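Local coordinates for arylesterase (PDB 5L2P), which hydrolyses aromatic esters such as phenyl acetate, and organophosphates such as paraoxon, to a phenol or aryl alcohol and the corresponding acid, at residues 4-9 against 285-290; 43-48 against 98-103; 64-69 against 106-111; 244-249 against 281-286. All blocks are in the same frame, centred on the assembly; numbering follows the deposited sequence.

From the N terminus, the chain enters helix 5-17, whose first turn meets the start of helix 287-305 in contact 1; this closes a loop holding nearly the whole protein, with contacts 2 and 3 inside it. In contact 2 the loop 43-48 passes over helix 95-105, and in contact 3 strand 61-68 pairs with strand 108-112. Their segments alternate along the chain, so the two cross, and they touch where the helix covers the sheet. Contact 4 comes after both have closed: strand 242-248, in the same sheet, meets the loop 281-286 that carries the probable catalytic histidine. It shares Gly285 and Ser286 with contact 1, so one short run joins sheet, histidine loop and N-terminal helix.

Contact 1: 4-9 against 285-290; sequences DPEVRN and GSPRTS
A salt-bridge network joins the N-terminal ends of two helices, 5-17 and 287-305, with Asp4 and Ser286 at their N-cap positions. Arg288 supplies the cation. Its chain bends at chi3 (44°) so that NH2 faces both carboxylates: Glu6 OE2 lies 2.9 Å from Arg288 NH2, through a weak hydrogen bond, and Asp4 OD2 lies 3.3 Å from the same NH2, at the edge of the guanidinium. The shared positive charge probably eases the repulsion between the two acids. Glu6 starts from the crowded position between its N and carbonyl carbon (chi1 58°), then runs extended across the gap. Its OE2 also meets Ser286 OG at 3.0 Å, but that hydroxyl is 2.7 Å from Thr289 OG1 as well, and its one proton may serve either. Beside the polar group, Val7 CG2 packs on Ser286 CB at 3.7 Å, and the backbones draw close at Val7 and Gly285, their CA atoms 4.3 Å apart. Val7 and Ser286 also pack on strand 279-280, just before His281, the probable catalytic histidine. Leu272 of a second subunit packs on Arg288 and Thr289, and Met265 of that subunit's helix 254-266 packs on Asp4.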
loop_
_atom_site.group_PDB
_atom_site.type_symbol
_atom_site.label_atom_id
_atom_site.label_comp_id
_atom_site.label_asym_id
_atom_site.label_seq_id
_atom_site.Cartn_x
_atom_site.Cartn_y
_atom_site.Cartn_z
ATOM N N ASP A 4 14.724 6.309 -8.773
ATOM C CA ASP A 4 15.460 6.890 -9.881
ATOM C C ASP A 4 16.994 6.649 -9.681
ATOM O O ASP A 4 17.530 6.917 -8.630
ATOM C CB ASP A 4 15.138 8.377 -9.897
ATOM C CG ASP A 4 15.613 9.074 -11.130
ATOM O OD1 ASP A 4 16.364 8.504 -11.964
ATOM O OD2 ASP A 4 15.206 10.248 -11.245
ATOM N N PRO A 5 17.671 6.107 -10.687
ATOM C CA PRO A 5 19.127 5.853 -10.570
ATOM C C PRO A 5 19.983 7.047 -10.115
ATOM O O PRO A 5 20.904 6.862 -9.354
ATOM C CB PRO A 5 19.533 5.423 -11.993
ATOM C CG PRO A 5 18.290 4.774 -12.527
ATOM C CD PRO A 5 17.136 5.588 -11.965
ATOM N N GLU A 6 19.677 8.249 -10.592
ATOM C CA GLU A 6 20.383 9.461 -10.144
ATOM C C GLU A 6 20.169 9.704 -8.659
ATOM O O GLU A 6 21.071 10.149 -7.964
ATOM C CB GLU A 6 20.016 10.725 -10.979
ATOM C CG GLU A 6 18.532 11.099 -11.014
ATOM C CD GLU A 6 18.168 12.269 -11.948
ATOM O OE1 GLU A 6 19.062 13.127 -12.232
ATOM O OE2 GLU A 6 16.978 12.324 -12.394
ATOM N N VAL A 7 18.972 9.412 -8.168
ATOM C CA VAL A 7 18.667 9.577 -6.744
ATOM C C VAL A 7 19.387 8.519 -5.915
ATOM O O VAL A 7 19.905 8.801 -4.848
ATOM C CB VAL A 7 17.156 9.522 -6.484
ATOM C CG1 VAL A 7 16.854 9.571 -4.970
ATOM C CG2 VAL A 7 16.467 10.673 -7.212
ATOM N N ARG A 8 19.396 7.293 -6.412
ATOM C CA ARG A 8 20.085 6.196 -5.740
ATOM C C ARG A 8 21.611 6.499 -5.610
ATOM O O ARG A 8 22.203 6.278 -4.571
ATOM C CB ARG A 8 19.893 4.931 -6.550
ATOM C CG ARG A 8 20.346 3.643 -5.893
ATOM C CD ARG A 8 20.309 2.576 -6.974
ATOM N NE ARG A 8 20.520 1.192 -6.541
ATOM C CZ ARG A 8 19.555 0.312 -6.255
ATOM N NH1 ARG A 8 18.264 0.656 -6.270
ATOM N NH2 ARG A 8 19.884 -0.927 -5.910
ATOM N N ASN A 9 22.213 6.988 -6.687
ATOM C CA ASN A 9 23.597 7.370 -6.697
ATOM C C ASN A 9 23.884 8.515 -5.691
ATOM O O ASN A 9 24.905 8.498 -4.976
ATOM C CB ASN A 9 24.024 7.767 -8.134
ATOM C CG ASN A 9 24.073 6.579 -9.087
ATOM O OD1 ASN A 9 23.782 5.437 -8.692
ATOM N ND2 ASN A 9 24.460 6.836 -10.347
ATOM N N GLY A 285 18.684 14.634 -4.992
ATOM C CA GLY A 285 19.395 13.763 -5.918
ATOM C C GLY A 285 18.816 13.763 -7.334
ATOM O O GLY A 285 19.300 13.005 -8.186
ATOM N N SER A 286 17.781 14.575 -7.567
ATOM C CA SER A 286 17.185 14.719 -8.872
ATOM C C SER A 286 16.787 16.157 -9.176
ATOM O O SER A 286 15.637 16.535 -9.009
ATOM C CB SER A 286 15.954 13.812 -9.014
ATOM O OG SER A 286 15.425 13.904 -10.342
ATOM N N PRO A 287 17.760 16.983 -9.588
ATOM C CA PRO A 287 17.444 18.357 -9.920
ATOM C C PRO A 287 16.439 18.486 -11.064
ATOM O O PRO A 287 15.702 19.463 -11.092
ATOM C CB PRO A 287 18.823 18.978 -10.297
ATOM C CG PRO A 287 19.743 17.840 -10.468
ATOM C CD PRO A 287 19.217 16.739 -9.602
ATOM N N ARG A 288 16.431 17.538 -11.993
ATOM C CA ARG A 288 15.435 17.520 -13.083
ATOM C C ARG A 288 13.997 17.436 -12.527
ATOM O O ARG A 288 13.140 18.224 -12.900
ATOM C CB ARG A 288 15.677 16.338 -14.057
ATOM C CG ARG A 288 14.631 16.232 -15.182
ATOM C CD ARG A 288 14.797 14.999 -16.099
ATOM N NE ARG A 288 15.060 13.786 -15.320
ATOM C CZ ARG A 288 14.139 13.037 -14.689
ATOM N NH1 ARG A 288 12.815 13.328 -14.736
ATOM N NH2 ARG A 288 14.541 11.979 -14.002
ATOM N N THR A 289 13.752 16.485 -11.632
ATOM C CA THR A 289 12.432 16.363 -10.986
ATOM C C THR A 289 12.053 17.586 -10.158
ATOM O O THR A 289 10.904 18.050 -10.172
ATOM C CB THR A 289 12.373 15.140 -10.078
ATOM O OG1 THR A 289 12.736 13.993 -10.823
ATOM C CG2 THR A 289 11.002 14.918 -9.579
ATOM N N SER A 290 13.034 18.128 -9.442
ATOM C CA SER A 290 12.822 19.303 -8.605
ATOM C C SER A 290 12.377 20.499 -9.449
ATOM O O SER A 290 11.504 21.270 -9.075
ATOM C CB SER A 290 14.097 19.620 -7.849
ATOM O OG SER A 290 13.899 20.782 -7.063
#

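Contact 2: 43-48 against 98-103; sequences PKDPVG and SRILSN
Two side-chain-to-backbone hydrogen bonds fasten the irregular run 43-48 to helix 95-105. Arg99, extended from CG to NE, sends NH1 to Asp45 O at 2.6 Å; the carbonyl oxygen lies near the guanidinium plane, the donor in the carbonyl plane, and the N-H...O angle is 144°. One helical turn on, Asn103 ND2 reaches Pro46 O at 3.0 Å and 157°, the donor standing above the carbonyl plane while the oxygen stays in the plane of the amide. Consecutive carbonyls are thus held by residues four apart on the helix. Van der Waals contacts surround these bonds. Val47 has CG1 anti to its carbonyl carbon (chi1 -69°), which sets that methyl between Arg99 CB and Asn103 OD1, each 3.7 Å from Val47 CG1; Val47 CG2 faces Arg99 NH1. Lys44 CB rests obliquely on Arg99 CD at 3.9 Å, and the carboxylate carbon of Asp45 lies near Ile100 CG1. Other polar atoms of these residues have partners beyond the two segments: Asp45 OD1 pairs with Arg291 of helix 287-305, Arg99 NE with Asp95, and Asn103 OD1 accepts from Ile70 N. The run leads into strand 49-56, the sheet's first, while helix 95-105 is the one between the third and fourth strands of the alpha/beta-hydrolase fold; the contact is an N-terminal segment laid over that flanking helix.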
loop_
_atom_site.group_PDB
_atom_site.type_symbol
_atom_site.label_atom_id
_atom_site.label_comp_id
_atom_site.label_asym_id
_atom_site.label_seq_id
_atom_site.Cartn_x
_atom_site.Cartn_y
_atom_site.Cartn_z
ATOM N N PRO A 43 20.404 24.185 -10.132
ATOM C CA PRO A 43 21.034 25.359 -10.759
ATOM C C PRO A 43 20.139 26.598 -10.778
ATOM O O PRO A 43 18.931 26.465 -10.897
ATOM C CB PRO A 43 21.333 24.889 -12.197
ATOM C CG PRO A 43 21.227 23.406 -12.163
ATOM C CD PRO A 43 20.215 23.094 -11.101
ATOM N N LYS A 44 20.741 27.787 -10.673
ATOM C CA LYS A 44 20.011 29.051 -10.608
ATOM C C LYS A 44 19.681 29.627 -11.975
ATOM O O LYS A 44 20.575 29.925 -12.773
ATOM C CB LYS A 44 20.804 30.098 -9.853
ATOM C CG LYS A 44 21.030 29.821 -8.368
ATOM C CD LYS A 44 21.942 30.925 -7.776
ATOM C CE LYS A 44 22.125 30.911 -6.259
ATOM N NZ LYS A 44 21.802 29.604 -5.641
ATOM N N ASP A 45 18.385 29.784 -12.246
ATOM C CA ASP A 45 17.944 30.462 -13.457
ATOM C C ASP A 45 17.998 31.984 -13.249
ATOM O O ASP A 45 17.811 32.478 -12.144
ATOM C CB ASP A 45 16.531 30.043 -13.833
ATOM C CG ASP A 45 16.458 28.623 -14.371
ATOM O OD1 ASP A 45 17.225 27.751 -13.918
ATOM O OD2 ASP A 45 15.584 28.361 -15.221
ATOM N N PRO A 46 18.248 32.737 -14.317
ATOM C CA PRO A 46 18.152 34.176 -14.192
ATOM C C PRO A 46 16.700 34.665 -14.026
ATOM O O PRO A 46 15.784 34.097 -14.591
ATOM C CB PRO A 46 18.785 34.697 -15.490
ATOM C CG PRO A 46 18.756 33.568 -16.431
ATOM C CD PRO A 46 18.665 32.297 -15.658
ATOM N N VAL A 47 16.534 35.743 -13.274
ATOM C CA VAL A 47 15.264 36.436 -13.112
ATOM C C VAL A 47 15.391 37.914 -13.490
ATOM O O VAL A 47 16.447 38.369 -13.899
ATOM C CB VAL A 47 14.751 36.300 -11.658
ATOM C CG1 VAL A 47 14.343 34.864 -11.395
ATOM C CG2 VAL A 47 15.805 36.727 -10.632
ATOM N N GLY A 48 14.294 38.653 -13.370
ATOM C CA GLY A 48 14.249 40.055 -13.744
ATOM C C GLY A 48 15.067 40.882 -12.757
ATOM O O GLY A 48 15.877 41.682 -13.140
ATOM N N SER A 98 13.071 29.566 -5.762
ATOM C CA SER A 98 12.342 30.821 -5.844
ATOM C C SER A 98 12.417 31.417 -7.228
ATOM O O SER A 98 11.447 31.987 -7.698
ATOM C CB SER A 98 12.879 31.823 -4.838
ATOM O OG SER A 98 12.926 31.290 -3.519
ATOM N N ARG A 99 13.588 31.306 -7.856
ATOM C CA ARG A 99 13.818 31.835 -9.206
ATOM C C ARG A 99 12.984 31.105 -10.250
ATOM O O ARG A 99 12.340 31.737 -11.076
ATOM C CB ARG A 99 15.299 31.719 -9.614
ATOM C CG ARG A 99 16.192 32.653 -8.875
ATOM C CD ARG A 99 17.643 32.146 -8.803
ATOM N NE ARG A 99 18.525 33.199 -8.360
ATOM C CZ ARG A 99 18.925 34.200 -9.131
ATOM N NH1 ARG A 99 18.570 34.272 -10.388
ATOM N NH2 ARG A 99 19.729 35.137 -8.653
ATOM N N ILE A 100 13.029 29.773 -10.233
ATOM C CA ILE A 100 12.215 28.973 -11.149
ATOM C C ILE A 100 10.724 29.225 -10.898
ATOM O O ILE A 100 9.930 29.300 -11.846
ATOM C CB ILE A 100 12.500 27.484 -11.013
ATOM C CG1 ILE A 100 13.943 27.175 -11.420
ATOM C CG2 ILE A 100 11.569 26.662 -11.898
ATOM C CD1 ILE A 100 14.433 25.828 -10.906
ATOM N N LEU A 101 10.339 29.376 -9.631
ATOM C CA LEU A 101 8.935 29.545 -9.285
ATOM C C LEU A 101 8.393 30.865 -9.795
ATOM O O LEU A 101 7.282 30.929 -10.375
ATOM C CB LEU A 101 8.726 29.419 -7.770
ATOM C CG LEU A 101 7.263 29.491 -7.271
ATOM C CD1 LEU A 101 6.389 28.348 -7.770
ATOM C CD2 LEU A 101 7.313 29.525 -5.764
ATOM N N SER A 102 9.184 31.900 -9.583
ATOM C CA SER A 102 8.874 33.250 -10.057
ATOM C C SER A 102 8.686 33.299 -11.577
ATOM O O SER A 102 7.752 33.901 -12.071
ATOM C CB SER A 102 10.003 34.216 -9.631
ATOM O OG SER A 102 9.718 35.563 -9.999
ATOM N N ASN A 103 9.597 32.675 -12.310
ATOM C CA ASN A 103 9.547 32.689 -13.769
ATOM C C ASN A 103 8.375 31.896 -14.305
ATOM O O ASN A 103 7.776 32.282 -15.286
ATOM C CB ASN A 103 10.854 32.151 -14.348
ATOM C CG ASN A 103 12.026 33.117 -14.159
ATOM O OD1 ASN A 103 11.834 34.312 -13.997
ATOM N ND2 ASN A 103 13.246 32.593 -14.194
#

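Contact 3: 64-69 against 106-111; sequences IRIYSP and ECTVIS
Four backbone hydrogen bonds tie the antiparallel strands 64-68 and 108-111, whose short-segment axes approach to 4.7 Å at 163° between their directions. Arg65 and Ser111 exchange two, Arg65 N to Ser111 O at 3.1 Å and Ser111 N to Arg65 O at 3.0 Å. Tyr67 and Val109 exchange the other pair: Tyr67 N reaches Val109 O at 2.7 Å, almost straight (175°) and nearly along the C=O axis, and Val109 N returns to Tyr67 O at 3.1 Å. Between them Ile66 faces Ile110 as a non-hydrogen-bonded pair. On their face of the sheet Ile66 CD1 lies against Ile110 CG1 at 3.6 Å, both chains pointing the same way, and Ile66 CG2 meets Thr108 CG2 at 3.7 Å. These strands, second and fourth along the chain, are adjacent in the 1-2-4-3-5-6-7-8 order of the alpha/beta-hydrolase sheet, the second running against its neighbours. On the other face Tyr67 has CG anti to its carbonyl carbon (chi1 -59°), and the ring stands off the sheet toward helix 95-105, its CD1 edge near Val109 O, which lies in the ring plane; Tyr67 CE1 touches Ser111 CB at 3.8 Å. Past the paired residues the Pro69 ring packs on the backbone of Cys107. Farther out, helix 95-105 covers the Tyr67 face; Ser98 and Arg99 pack on that ring, Tyr67 OH is hydrogen-bonded to Asp95, and Ser102 lies over Pro69 and Val109. Arg65 turns its guanidinium outward to Asp52 and Glu92. Strand 49-56 bonds to the far edge of 64-68, and Leu77 and Met79 of strand 77-81 pack on Ile110.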
loop_
_atom_site.group_PDB
_atom_site.type_symbol
_atom_site.label_atom_id
_atom_site.label_comp_id
_atom_site.label_asym_id
_atom_site.label_seq_id
_atom_site.Cartn_x
_atom_site.Cartn_y
_atom_site.Cartn_z
ATOM N N ILE A 64 14.124 39.434 4.111
ATOM C CA ILE A 64 13.431 38.864 2.985
ATOM C C ILE A 64 14.175 39.135 1.688
ATOM O O ILE A 64 15.021 40.006 1.631
ATOM C CB ILE A 64 11.983 39.410 2.866
ATOM C CG1 ILE A 64 11.985 40.918 2.736
ATOM C CG2 ILE A 64 11.176 39.016 4.090
ATOM C CD1 ILE A 64 10.608 41.463 2.356
ATOM N N ARG A 65 13.855 38.350 0.655
ATOM C CA ARG A 65 14.354 38.610 -0.684
ATOM C C ARG A 65 13.141 38.652 -1.624
ATOM O O ARG A 65 12.330 37.741 -1.646
ATOM C CB ARG A 65 15.326 37.530 -1.118
ATOM C CG ARG A 65 16.080 37.887 -2.416
ATOM C CD ARG A 65 17.047 36.792 -2.910
ATOM N NE ARG A 65 18.066 36.384 -1.958
ATOM C CZ ARG A 65 19.230 36.971 -1.809
ATOM N NH1 ARG A 65 19.547 38.011 -2.560
ATOM N NH2 ARG A 65 20.075 36.511 -0.905
ATOM N N ILE A 66 13.030 39.725 -2.395
ATOM C CA ILE A 66 11.979 39.887 -3.381
ATOM C C ILE A 66 12.511 39.525 -4.766
ATOM O O ILE A 66 13.505 40.133 -5.225
ATOM C CB ILE A 66 11.494 41.345 -3.514
ATOM C CG1 ILE A 66 11.363 42.063 -2.154
ATOM C CG2 ILE A 66 10.179 41.380 -4.288
ATOM C CD1 ILE A 66 10.643 41.250 -1.078
ATOM N N TYR A 67 11.833 38.559 -5.425
ATOM C CA TYR A 67 12.199 38.150 -6.784
ATOM C C TYR A 67 11.228 38.714 -7.786
ATOM O O TYR A 67 10.045 38.536 -7.635
ATOM C CB TYR A 67 12.209 36.645 -6.912
ATOM C CG TYR A 67 13.154 35.923 -5.995
ATOM C CD1 TYR A 67 12.850 35.709 -4.656
ATOM C CD2 TYR A 67 14.332 35.424 -6.458
ATOM C CE1 TYR A 67 13.736 35.026 -3.820
ATOM C CE2 TYR A 67 15.225 34.776 -5.629
ATOM C CZ TYR A 67 14.909 34.570 -4.317
ATOM O OH TYR A 67 15.735 33.867 -3.490
ATOM N N SER A 68 11.738 39.380 -8.818
ATOM C CA SER A 68 10.918 39.810 -9.930
ATOM C C SER A 68 11.213 38.927 -11.116
ATOM O O SER A 68 12.371 38.707 -11.411
ATOM C CB SER A 68 11.240 41.234 -10.316
ATOM O OG SER A 68 11.101 42.088 -9.221
ATOM N N PRO A 69 10.162 38.414 -11.799
ATOM C CA PRO A 69 10.376 37.459 -12.881
ATOM C C PRO A 69 10.978 38.093 -14.126
ATOM O O PRO A 69 10.969 39.298 -14.264
ATOM C CB PRO A 69 8.959 36.940 -13.169
ATOM C CG PRO A 69 8.081 38.068 -12.817
ATOM C CD PRO A 69 8.732 38.707 -11.619
ATOM N N GLU A 106 5.307 33.770 -13.383
ATOM C CA GLU A 106 5.383 35.074 -14.028
ATOM C C GLU A 106 4.853 36.142 -13.091
ATOM O O GLU A 106 4.067 37.036 -13.480
ATOM C CB GLU A 106 4.651 35.061 -15.371
ATOM C CG GLU A 106 5.316 34.132 -16.374
ATOM C CD GLU A 106 4.502 33.937 -17.643
ATOM O OE1 GLU A 106 3.785 34.889 -18.055
ATOM O OE2 GLU A 106 4.577 32.811 -18.207
ATOM N N CYS A 107 5.289 36.031 -11.834
ATOM C CA CYS A 107 4.853 36.939 -10.801
ATOM C C CYS A 107 5.910 37.085 -9.741
ATOM O O CYS A 107 6.877 36.365 -9.705
ATOM C CB CYS A 107 3.553 36.429 -10.175
ATOM S SG CYS A 107 3.791 35.139 -8.929
ATOM N N THR A 108 5.681 38.021 -8.841
ATOM C CA THR A 108 6.609 38.335 -7.769
ATOM C C THR A 108 6.634 37.251 -6.693
ATOM O O THR A 108 5.597 36.712 -6.313
ATOM C CB THR A 108 6.154 39.626 -7.091
ATOM O OG1 THR A 108 5.818 40.618 -8.095
ATOM C CG2 THR A 108 7.239 40.120 -6.091
ATOM N N VAL A 109 7.820 36.925 -6.213
ATOM C CA VAL A 109 7.997 35.923 -5.167
ATOM C C VAL A 109 8.805 36.546 -4.028
ATOM O O VAL A 109 9.794 37.246 -4.276
ATOM C CB VAL A 109 8.732 34.702 -5.716
ATOM C CG1 VAL A 109 9.112 33.740 -4.597
ATOM C CG2 VAL A 109 7.887 34.006 -6.780
ATOM N N ILE A 110 8.368 36.317 -2.797
ATOM C CA ILE A 110 9.072 36.829 -1.620
ATOM C C ILE A 110 9.462 35.669 -0.706
ATOM O O ILE A 110 8.596 34.964 -0.156
ATOM C CB ILE A 110 8.218 37.830 -0.822
ATOM C CG1 ILE A 110 7.899 39.037 -1.698
ATOM C CG2 ILE A 110 8.917 38.240 0.472
ATOM C CD1 ILE A 110 6.993 40.063 -1.026
ATOM N N SER A 111 10.770 35.481 -0.546
ATOM C CA SER A 111 11.299 34.409 0.276
ATOM C C SER A 111 11.591 34.979 1.671
ATOM O O SER A 111 12.122 36.096 1.783
ATOM C CB SER A 111 12.565 33.884 -0.365
ATOM O OG SER A 111 13.061 32.749 0.307
#

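Contact 4: 244-249 against 281-286; sequences IVVTAE and HAFLGS
Phe283 lies in the loop that carries the histidine of the probable catalytic triad of this alpha/beta-hydrolase fold, and its ring packs against the C-terminal end of strand 242-248, whose chain goes on to Asp251, the probable acid of that triad. The tip of the ring does the touching. CZ of Phe283 meets Val246 CG1 at 3.9 Å, the methyl coming to the ring edge near its plane and the two side chains crossing at about a right angle. CE1 of Phe283 lies 4.1 Å from Ala248 CB. Val246 and Ala248 both point to the loop, while Thr247 between them turns away and gives OG1 to Glu258; its carbonyl oxygen, however, also lies near the Phe283 ring edge. Val276 and Val182, from the strands flanking 242-248, pack on the same ring, so its end is sunk among apolar side chains of three strands. Ala282 and Phe283 both have positive phi (65° and 63°) at the bend, and the ring end of Phe283 comes nearest the strand. A type II turn from Phe283 to Ser286 follows, with Gly285 at its third position, and leads into helix 287-305. Just before the bend, CB of His281 points away from the strand, and the imidazole takes part in the inferred triad: ND1 bonds to Asp251 OD2, NE2 to Ser156 OG, and Ala282 CB sits 3.8 Å above the His281 ring plane, offset to its rim.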
loop_
_atom_site.group_PDB
_atom_site.type_symbol
_atom_site.label_atom_id
_atom_site.label_comp_id
_atom_site.label_asym_id
_atom_site.label_seq_id
_atom_site.Cartn_x
_atom_site.Cartn_y
_atom_site.Cartn_z
ATOM N N ILE A 244 -2.592 22.929 -3.255
ATOM C CA ILE A 244 -1.848 21.994 -4.076
ATOM C C ILE A 244 -0.855 21.289 -3.154
ATOM O O ILE A 244 0.165 21.852 -2.810
ATOM C CB ILE A 244 -1.104 22.719 -5.208
ATOM C CG1 ILE A 244 -2.115 23.431 -6.102
ATOM C CG2 ILE A 244 -0.270 21.746 -6.033
ATOM C CD1 ILE A 244 -1.531 24.423 -7.086
ATOM N N VAL A 245 -1.161 20.053 -2.756
ATOM C CA VAL A 245 -0.276 19.231 -1.906
ATOM C C VAL A 245 0.509 18.217 -2.727
ATOM O O VAL A 245 -0.042 17.449 -3.486
ATOM C CB VAL A 245 -1.040 18.504 -0.800
ATOM C CG1 VAL A 245 -0.105 17.820 0.161
ATOM C CG2 VAL A 245 -1.916 19.470 -0.030
ATOM N N VAL A 246 1.831 18.247 -2.564
ATOM C CA VAL A 246 2.712 17.402 -3.345
ATOM C C VAL A 246 3.480 16.505 -2.390
ATOM O O VAL A 246 3.969 16.978 -1.371
ATOM C CB VAL A 246 3.681 18.230 -4.187
ATOM C CG1 VAL A 246 4.553 17.334 -5.083
ATOM C CG2 VAL A 246 2.906 19.194 -5.043
ATOM N N THR A 247 3.518 15.204 -2.685
ATOM C CA THR A 247 4.233 14.258 -1.888
ATOM C C THR A 247 5.241 13.478 -2.755
ATOM O O THR A 247 5.181 13.511 -3.994
ATOM C CB THR A 247 3.290 13.282 -1.174
ATOM O OG1 THR A 247 2.459 12.583 -2.111
ATOM C CG2 THR A 247 2.436 14.004 -0.153
ATOM N N ALA A 248 6.148 12.758 -2.086
ATOM C CA ALA A 248 7.060 11.868 -2.744
ATOM C C ALA A 248 6.870 10.427 -2.252
ATOM O O ALA A 248 6.649 10.190 -1.062
ATOM C CB ALA A 248 8.485 12.316 -2.476
ATOM N N GLU A 249 7.039 9.458 -3.152
ATOM C CA GLU A 249 6.779 8.053 -2.835
ATOM C C GLU A 249 7.640 7.466 -1.725
ATOM O O GLU A 249 7.137 6.751 -0.834
ATOM C CB GLU A 249 6.896 7.208 -4.113
ATOM C CG GLU A 249 6.606 5.736 -3.965
ATOM C CD GLU A 249 6.774 4.998 -5.260
ATOM O OE1 GLU A 249 7.320 5.637 -6.202
ATOM O OE2 GLU A 249 6.340 3.792 -5.355
ATOM N N HIS A 281 12.363 12.382 -0.226
ATOM C CA HIS A 281 11.918 13.655 0.317
ATOM C C HIS A 281 12.566 14.846 -0.381
ATOM O O HIS A 281 13.785 14.903 -0.559
ATOM C CB HIS A 281 12.228 13.688 1.803
ATOM C CG HIS A 281 11.890 14.979 2.466
ATOM N ND1 HIS A 281 10.599 15.359 2.759
ATOM C CD2 HIS A 281 12.685 15.981 2.906
ATOM C CE1 HIS A 281 10.612 16.535 3.357
ATOM N NE2 HIS A 281 11.866 16.942 3.446
ATOM N N ALA A 282 11.717 15.781 -0.788
ATOM C CA ALA A 282 12.159 17.045 -1.436
ATOM C C ALA A 282 12.834 16.858 -2.809
ATOM O O ALA A 282 13.383 17.774 -3.338
ATOM C CB ALA A 282 13.017 17.834 -0.483
ATOM N N PHE A 283 12.740 15.666 -3.378
ATOM C CA PHE A 283 13.276 15.360 -4.703
ATOM C C PHE A 283 14.794 15.506 -4.765
ATOM O O PHE A 283 15.361 15.796 -5.793
ATOM C CB PHE A 283 12.553 16.174 -5.784
ATOM C CG PHE A 283 11.068 16.329 -5.519
ATOM C CD1 PHE A 283 10.224 15.240 -5.491
ATOM C CD2 PHE A 283 10.526 17.576 -5.233
ATOM C CE1 PHE A 283 8.871 15.371 -5.214
ATOM C CE2 PHE A 283 9.176 17.720 -4.945
ATOM C CZ PHE A 283 8.346 16.609 -4.937
ATOM N N LEU A 284 15.447 15.240 -3.638
ATOM C CA LEU A 284 16.889 15.302 -3.535
ATOM C C LEU A 284 17.568 14.244 -4.373
ATOM O O LEU A 284 17.117 13.096 -4.433
ATOM C CB LEU A 284 17.295 15.191 -2.070
ATOM C CG LEU A 284 17.076 16.562 -1.409
ATOM C CD1 LEU A 284 16.666 16.422 0.054
ATOM C CD2 LEU A 284 18.304 17.483 -1.563
ATOM N N GLY A 285 18.684 14.634 -4.992
ATOM C CA GLY A 285 19.395 13.763 -5.918
ATOM C C GLY A 285 18.816 13.763 -7.334
ATOM O O GLY A 285 19.300 13.005 -8.186
ATOM N N SER A 286 17.781 14.575 -7.567
ATOM C CA SER A 286 17.185 14.719 -8.872
ATOM C C SER A 286 16.787 16.157 -9.176
ATOM O O SER A 286 15.637 16.535 -9.009
ATOM C CB SER A 286 15.954 13.812 -9.014
ATOM O OG SER A 286 15.425 13.904 -10.342
#